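Local coordinates for beta-glucuronidase (Dictyoglomus thermophilum, PDB 6XXW), which probably hydrolyses beta-D-glucuronides, releasing glucuronic acid, as a glycoside hydrolase, at residues A[259-264]-A[276-282]; A[253-258]-A[352-358]. All coordinates share one frame; numbering follows the deposited sequence.

How the contacts relate
Contact 1 and contact 2 both draw on strand 257-268, one inside a sheet and the other at its border. Contact 1 pairs that strand with 273-280 in a beta hairpin of an antiparallel sheet; it is largely buried and rests on backbone hydrogen bonds, with a polar row on one face and an apolar one on the other. Contact 2, only partly buried, sets the turn that leads into the same strand against the end of helix 346-355 in the TIM barrel domain, using one indole bond, proline packing and a water. Their centres lie about 13 Å apart, and the backbone of W253 pairs with that of I282, tying the two together.

Contact 1 of 2, residues A[259-264]-A[276-282]; sequences YLYNLE and YRMDIGI
N262 and D279, a non-hydrogen-bonded antiparallel pair, are joined through their side chains: N262 ND2 donates to D279 OD1 at 2.7 Å along an almost straight N-H (176°). The acceptor lies in the amide plane, whereas the amide nitrogen reaches the oxygen from above the carboxylate plane. Two residues along the strand, on the same face, E264 and R277 run side by side in the same direction, and R277 NE makes a salt bridge to E264 OE1 at 3.1 Å, the two planes nearly perpendicular and NE above the carboxylate, with a weak second bond from NH2. With CG anti to the backbone N (chi1 -170°), N262 brings OD1 over the aliphatic part of R277, 3.7 Å from its CB. Y261 with I280 and L263 with M278 are the hydrogen-bonded pairs, each closed by two backbone bonds; I280 N to Y261 O, at 2.7 Å, is among them. On this apolar face I282 CD1 meets Y261 CE1 at 3.6 Å, and I280 CD1 lies 4.3 Å from L263 CB. A water accepts from I282 N and donates to Y259 O, joining the chains beyond the Y261-I280 pair. R228 also holds E264 OE1, and E28 takes R277 NH2, extending this charged cluster beyond the hairpin. Strand 223-228 flanks 257-268 in the sheet, while strands 198-206 and 209-217 supply F199, V201, A210 and V212 to the apolar face, as in a beta-sandwich.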
loop_
_atom_site.group_PDB
_atom_site.type_symbol
_atom_site.label_atom_id
_atom_site.label_comp_id
_atom_site.label_asym_id
_atom_site.label_seq_id
_atom_site.Cartn_x
_atom_site.Cartn_y
_atom_site.Cartn_z
ATOM N N TYR A 259 22.353 3.981 -34.879
ATOM C CA TYR A 259 23.582 3.471 -35.473
ATOM C C TYR A 259 24.784 4.292 -35.008
ATOM O O TYR A 259 24.779 5.525 -35.103
ATOM C CB TYR A 259 23.483 3.477 -36.994
ATOM C CG TYR A 259 24.553 2.615 -37.632
ATOM C CD1 TYR A 259 25.836 3.108 -37.844
ATOM C CD2 TYR A 259 24.284 1.307 -38.000
ATOM C CE1 TYR A 259 26.815 2.329 -38.415
ATOM C CE2 TYR A 259 25.255 0.521 -38.569
ATOM C CZ TYR A 259 26.515 1.031 -38.776
ATOM O OH TYR A 259 27.480 0.241 -39.342
ATOM N N LEU A 260 25.815 3.606 -34.501
ATOM C CA LEU A 260 27.045 4.251 -34.046
ATOM C C LEU A 260 28.244 3.768 -34.858
ATOM O O LEU A 260 28.405 2.569 -35.086
ATOM C CB LEU A 260 27.287 3.981 -32.554
ATOM C CG LEU A 260 26.253 4.581 -31.590
ATOM C CD1 LEU A 260 26.453 4.052 -30.169
ATOM C CD2 LEU A 260 26.306 6.121 -31.614
ATOM N N TYR A 261 29.081 4.706 -35.283
ATOM C CA TYR A 261 30.394 4.433 -35.851
ATOM C C TYR A 261 31.435 4.627 -34.756
ATOM O O TYR A 261 31.241 5.427 -33.838
ATOM C CB TYR A 261 30.697 5.384 -37.019
ATOM C CG TYR A 261 29.839 5.191 -38.249
ATOM C CD1 TYR A 261 28.558 5.724 -38.318
ATOM C CD2 TYR A 261 30.311 4.474 -39.345
ATOM C CE1 TYR A 261 27.762 5.548 -39.443
ATOM C CE2 TYR A 261 29.527 4.294 -40.473
ATOM C CZ TYR A 261 28.250 4.839 -40.516
ATOM O OH TYR A 261 27.464 4.671 -41.635
ATOM N N ASN A 262 32.548 3.908 -34.850
ATOM C CA ASN A 262 33.607 4.037 -33.858
ATOM C C ASN A 262 34.738 4.872 -34.442
ATOM O O ASN A 262 35.314 4.513 -35.472
ATOM C CB ASN A 262 34.141 2.683 -33.397
ATOM C CG ASN A 262 35.059 2.812 -32.198
ATOM O OD1 ASN A 262 36.293 2.826 -32.335
ATOM N ND2 ASN A 262 34.466 2.937 -31.012
ATOM N N LEU A 263 35.032 5.985 -33.788
ATOM C CA LEU A 263 36.101 6.879 -34.198
ATOM C C LEU A 263 37.354 6.511 -33.420
ATOM O O LEU A 263 37.339 6.516 -32.185
ATOM C CB LEU A 263 35.709 8.328 -33.933
ATOM C CG LEU A 263 36.711 9.401 -34.341
ATOM C CD1 LEU A 263 36.799 9.477 -35.844
ATOM C CD2 LEU A 263 36.268 10.746 -33.757
ATOM N N GLU A 264 38.430 6.188 -34.135
ATOM C CA GLU A 264 39.715 5.878 -33.520
ATOM C C GLU A 264 40.737 6.955 -33.864
ATOM O O GLU A 264 40.964 7.250 -35.044
ATOM C CB GLU A 264 40.227 4.509 -33.967
ATOM C CG GLU A 264 41.574 4.143 -33.352
ATOM C CD GLU A 264 42.193 2.903 -33.987
ATOM O OE1 GLU A 264 41.586 1.814 -33.898
ATOM O OE2 GLU A 264 43.290 3.022 -34.571
ATOM N N TYR A 276 42.869 6.879 -28.609
ATOM C CA TYR A 276 41.582 7.094 -27.957
ATOM C C TYR A 276 40.487 6.767 -28.954
ATOM O O TYR A 276 40.585 7.132 -30.131
ATOM C CB TYR A 276 41.426 8.538 -27.452
ATOM C CG TYR A 276 40.256 8.752 -26.491
ATOM C CD1 TYR A 276 40.417 8.597 -25.123
ATOM C CD2 TYR A 276 39.002 9.108 -26.963
ATOM C CE1 TYR A 276 39.345 8.796 -24.240
ATOM C CE2 TYR A 276 37.929 9.308 -26.100
ATOM C CZ TYR A 276 38.113 9.152 -24.737
ATOM O OH TYR A 276 37.062 9.335 -23.873
ATOM N N ARG A 277 39.438 6.088 -28.477
ATOM C CA ARG A 277 38.329 5.664 -29.320
ATOM C C ARG A 277 37.012 6.137 -28.725
ATOM O O ARG A 277 36.853 6.168 -27.499
ATOM C CB ARG A 277 38.284 4.127 -29.480
ATOM C CG ARG A 277 39.527 3.523 -30.085
ATOM C CD ARG A 277 39.374 2.020 -30.282
ATOM N NE ARG A 277 40.529 1.481 -30.981
ATOM C CZ ARG A 277 41.637 1.066 -30.384
ATOM N NH1 ARG A 277 41.739 1.110 -29.060
ATOM N NH2 ARG A 277 42.643 0.599 -31.116
ATOM N N MET A 278 36.062 6.490 -29.594
ATOM C CA MET A 278 34.728 6.826 -29.125
ATOM C C MET A 278 33.690 6.469 -30.181
ATOM O O MET A 278 33.902 6.698 -31.375
ATOM C CB MET A 278 34.620 8.312 -28.764
ATOM C CG MET A 278 33.271 8.691 -28.185
ATOM S SD MET A 278 33.187 10.469 -27.863
ATOM C CE MET A 278 31.468 10.608 -27.348
ATOM N N ASP A 279 32.574 5.898 -29.737
ATOM C CA ASP A 279 31.436 5.714 -30.624
ATOM C C ASP A 279 30.750 7.053 -30.858
ATOM O O ASP A 279 30.424 7.769 -29.904
ATOM C CB ASP A 279 30.432 4.729 -30.024
ATOM C CG ASP A 279 30.889 3.276 -30.115
ATOM O OD1 ASP A 279 31.750 2.937 -30.962
ATOM O OD2 ASP A 279 30.357 2.467 -29.331
ATOM N N ILE A 280 30.496 7.382 -32.123
ATOM C CA ILE A 280 29.813 8.619 -32.477
ATOM C C ILE A 280 28.628 8.264 -33.362
ATOM O O ILE A 280 28.548 7.170 -33.916
ATOM C CB ILE A 280 30.736 9.625 -33.200
ATOM C CG1 ILE A 280 31.273 9.012 -34.498
ATOM C CG2 ILE A 280 31.881 10.083 -32.287
ATOM C CD1 ILE A 280 32.002 10.009 -35.364
ATOM N N GLY A 281 27.714 9.207 -33.499
ATOM C CA GLY A 281 26.550 9.026 -34.353
ATOM C C GLY A 281 26.440 10.161 -35.349
ATOM O O GLY A 281 26.752 11.311 -35.037
ATOM N N ILE A 282 26.007 9.825 -36.556
ATOM C CA ILE A 282 25.874 10.792 -37.638
ATOM C C ILE A 282 24.422 11.263 -37.672
ATOM O O ILE A 282 23.521 10.512 -38.063
ATOM C CB ILE A 282 26.300 10.188 -38.986
ATOM C CG1 ILE A 282 27.798 9.863 -38.987
ATOM C CG2 ILE A 282 25.954 11.138 -40.130
ATOM C CD1 ILE A 282 28.232 9.018 -40.189
HETATM O O HOH W 1 25.460 7.021 -37.235
HETATM O O HOH W 2 30.305 0.948 -32.976
#

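Contact 2 of 2, residues A[253-258]-A[352-358]; sequences WEPGNP and ADQYGIA
The backbone of P258 comes closest to that of G356, CA to CA 4.4 Å, where the chain leaves helix 346-355 with positive phi, while E254 to N257 form a type II turn. W253 reaches across with its indole: NE1 donates to D353 O at 2.9 Å, nearly straight (173°), the oxygen in the ring plane and the N-H on a carbonyl lone pair. The edge of the ring also faces A352 O and I357 O; G356 CA approaches CZ2 of W253 obliquely, at 3.6 Å. With CG anti to the backbone N (chi1 -175°), the indole extends across to the end of the helix. An alanine in place of W253 is likely to deprive D353 O of this donor and open a gap beside G356. P258 packs its ring on the last helical turn, CB 3.4 Å from G356 N; G356, with no side chain, lets the proline ring come this close. P255 CA makes a CA-H...O contact of 3.2 Å with G356 O, and one water donates to both P258 O and Q354 O. The arrangement is a domain interface of the family 2 glycoside hydrolases, in which a turn of the middle beta domain seats against the C-terminal end of a TIM-barrel helix, just before barrel strand 358-362.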
loop_
_atom_site.group_PDB
_atom_site.type_symbol
_atom_site.label_atom_id
_atom_site.label_comp_id
_atom_site.label_asym_id
_atom_site.label_seq_id
_atom_site.Cartn_x
_atom_site.Cartn_y
_atom_site.Cartn_z
ATOM N N TRP A 253 22.222 8.107 -37.231
ATOM C CA TRP A 253 21.724 7.917 -35.878
ATOM C C TRP A 253 20.409 8.671 -35.706
ATOM O O TRP A 253 20.295 9.836 -36.100
ATOM C CB TRP A 253 22.768 8.416 -34.873
ATOM C CG TRP A 253 22.430 8.167 -33.435
ATOM C CD1 TRP A 253 22.912 7.155 -32.641
ATOM C CD2 TRP A 253 21.565 8.957 -32.601
ATOM N NE1 TRP A 253 22.383 7.262 -31.370
ATOM C CE2 TRP A 253 21.553 8.354 -31.321
ATOM C CE3 TRP A 253 20.781 10.104 -32.817
ATOM C CZ2 TRP A 253 20.799 8.867 -30.258
ATOM C CZ3 TRP A 253 20.029 10.608 -31.763
ATOM C CH2 TRP A 253 20.040 9.989 -30.502
ATOM N N GLU A 254 19.416 8.013 -35.116
ATOM C CA GLU A 254 18.186 8.694 -34.736
ATOM C C GLU A 254 17.424 7.792 -33.775
ATOM O O GLU A 254 17.734 6.601 -33.667
ATOM C CB GLU A 254 17.325 9.049 -35.965
ATOM C CG GLU A 254 16.959 7.905 -36.913
ATOM C CD GLU A 254 16.241 8.409 -38.181
ATOM O OE1 GLU A 254 16.700 9.408 -38.786
ATOM O OE2 GLU A 254 15.209 7.816 -38.566
ATOM N N PRO A 255 16.469 8.337 -33.029
ATOM C CA PRO A 255 15.579 7.471 -32.247
ATOM C C PRO A 255 14.914 6.455 -33.156
ATOM O O PRO A 255 14.392 6.798 -34.224
ATOM C CB PRO A 255 14.569 8.451 -31.651
ATOM C CG PRO A 255 15.311 9.726 -31.563
ATOM C CD PRO A 255 16.227 9.763 -32.761
ATOM N N GLY A 256 14.951 5.191 -32.734
ATOM C CA GLY A 256 14.468 4.089 -33.537
ATOM C C GLY A 256 15.498 3.480 -34.463
ATOM O O GLY A 256 15.229 2.429 -35.062
ATOM N N ASN A 257 16.663 4.109 -34.610
ATOM C CA ASN A 257 17.759 3.555 -35.387
ATOM C C ASN A 257 19.082 4.111 -34.867
ATOM O O ASN A 257 19.676 4.981 -35.517
ATOM C CB ASN A 257 17.581 3.876 -36.874
ATOM C CG ASN A 257 18.634 3.196 -37.739
ATOM O OD1 ASN A 257 18.551 1.994 -38.014
ATOM N ND2 ASN A 257 19.643 3.960 -38.156
ATOM N N PRO A 258 19.574 3.641 -33.699
ATOM C CA PRO A 258 20.766 4.230 -33.052
ATOM C C PRO A 258 22.093 3.719 -33.609
ATOM O O PRO A 258 22.907 3.127 -32.901
ATOM C CB PRO A 258 20.576 3.810 -31.589
ATOM C CG PRO A 258 19.874 2.485 -31.683
ATOM C CD PRO A 258 18.896 2.666 -32.821
ATOM N N ALA A 352 22.331 6.597 -23.742
ATOM C CA ALA A 352 21.358 7.195 -24.649
ATOM C C ALA A 352 21.837 7.098 -26.095
ATOM O O ALA A 352 21.026 6.868 -27.008
ATOM C CB ALA A 352 21.068 8.635 -24.248
ATOM N N ASP A 353 23.158 7.219 -26.315
ATOM C CA ASP A 353 23.738 6.996 -27.644
ATOM C C ASP A 353 23.447 5.581 -28.144
ATOM O O ASP A 353 23.097 5.381 -29.314
ATOM C CB ASP A 353 25.264 7.214 -27.631
ATOM C CG ASP A 353 25.700 8.654 -27.277
ATOM O OD1 ASP A 353 24.890 9.627 -27.336
ATOM O OD2 ASP A 353 26.912 8.808 -26.951
ATOM N N GLN A 354 23.633 4.580 -27.276
ATOM C CA GLN A 354 23.427 3.181 -27.664
ATOM C C GLN A 354 21.960 2.868 -27.921
ATOM O O GLN A 354 21.631 2.094 -28.831
ATOM C CB GLN A 354 23.970 2.253 -26.579
ATOM C CG GLN A 354 25.490 2.348 -26.396
ATOM C CD GLN A 354 26.229 1.587 -27.460
ATOM O OE1 GLN A 354 25.711 0.599 -27.990
ATOM N NE2 GLN A 354 27.447 2.037 -27.791
ATOM N N TYR A 355 21.066 3.422 -27.106
ATOM C CA TYR A 355 19.654 3.084 -27.191
ATOM C C TYR A 355 18.889 3.954 -28.184
ATOM O O TYR A 355 17.762 3.610 -28.542
ATOM C CB TYR A 355 19.007 3.219 -25.805
ATOM C CG TYR A 355 19.132 2.003 -24.906
ATOM C CD1 TYR A 355 18.110 1.056 -24.845
ATOM C CD2 TYR A 355 20.257 1.811 -24.105
ATOM C CE1 TYR A 355 18.209 -0.058 -24.023
ATOM C CE2 TYR A 355 20.365 0.700 -23.267
ATOM C CZ TYR A 355 19.336 -0.236 -23.240
ATOM O OH TYR A 355 19.417 -1.348 -22.423
ATOM N N GLY A 356 19.453 5.074 -28.621
ATOM C CA GLY A 356 18.740 5.966 -29.523
ATOM C C GLY A 356 17.647 6.745 -28.824
ATOM O O GLY A 356 16.485 6.732 -29.241
ATOM N N ILE A 357 18.015 7.422 -27.743
ATOM C CA ILE A 357 17.113 8.273 -26.984
ATOM C C ILE A 357 17.631 9.700 -27.098
ATOM O O ILE A 357 18.805 9.960 -26.824
ATOM C CB ILE A 357 17.025 7.837 -25.509
ATOM C CG1 ILE A 357 16.501 6.395 -25.396
ATOM C CG2 ILE A 357 16.189 8.854 -24.693
ATOM C CD1 ILE A 357 15.016 6.222 -25.747
ATOM N N ALA A 358 16.768 10.612 -27.531
ATOM C CA ALA A 358 17.158 12.004 -27.689
ATOM C C ALA A 358 17.130 12.684 -26.330
ATOM O O ALA A 358 16.173 12.524 -25.569
ATOM C CB ALA A 358 16.221 12.713 -28.670
HETATM O O HOH W 3 23.248 1.271 -30.801
#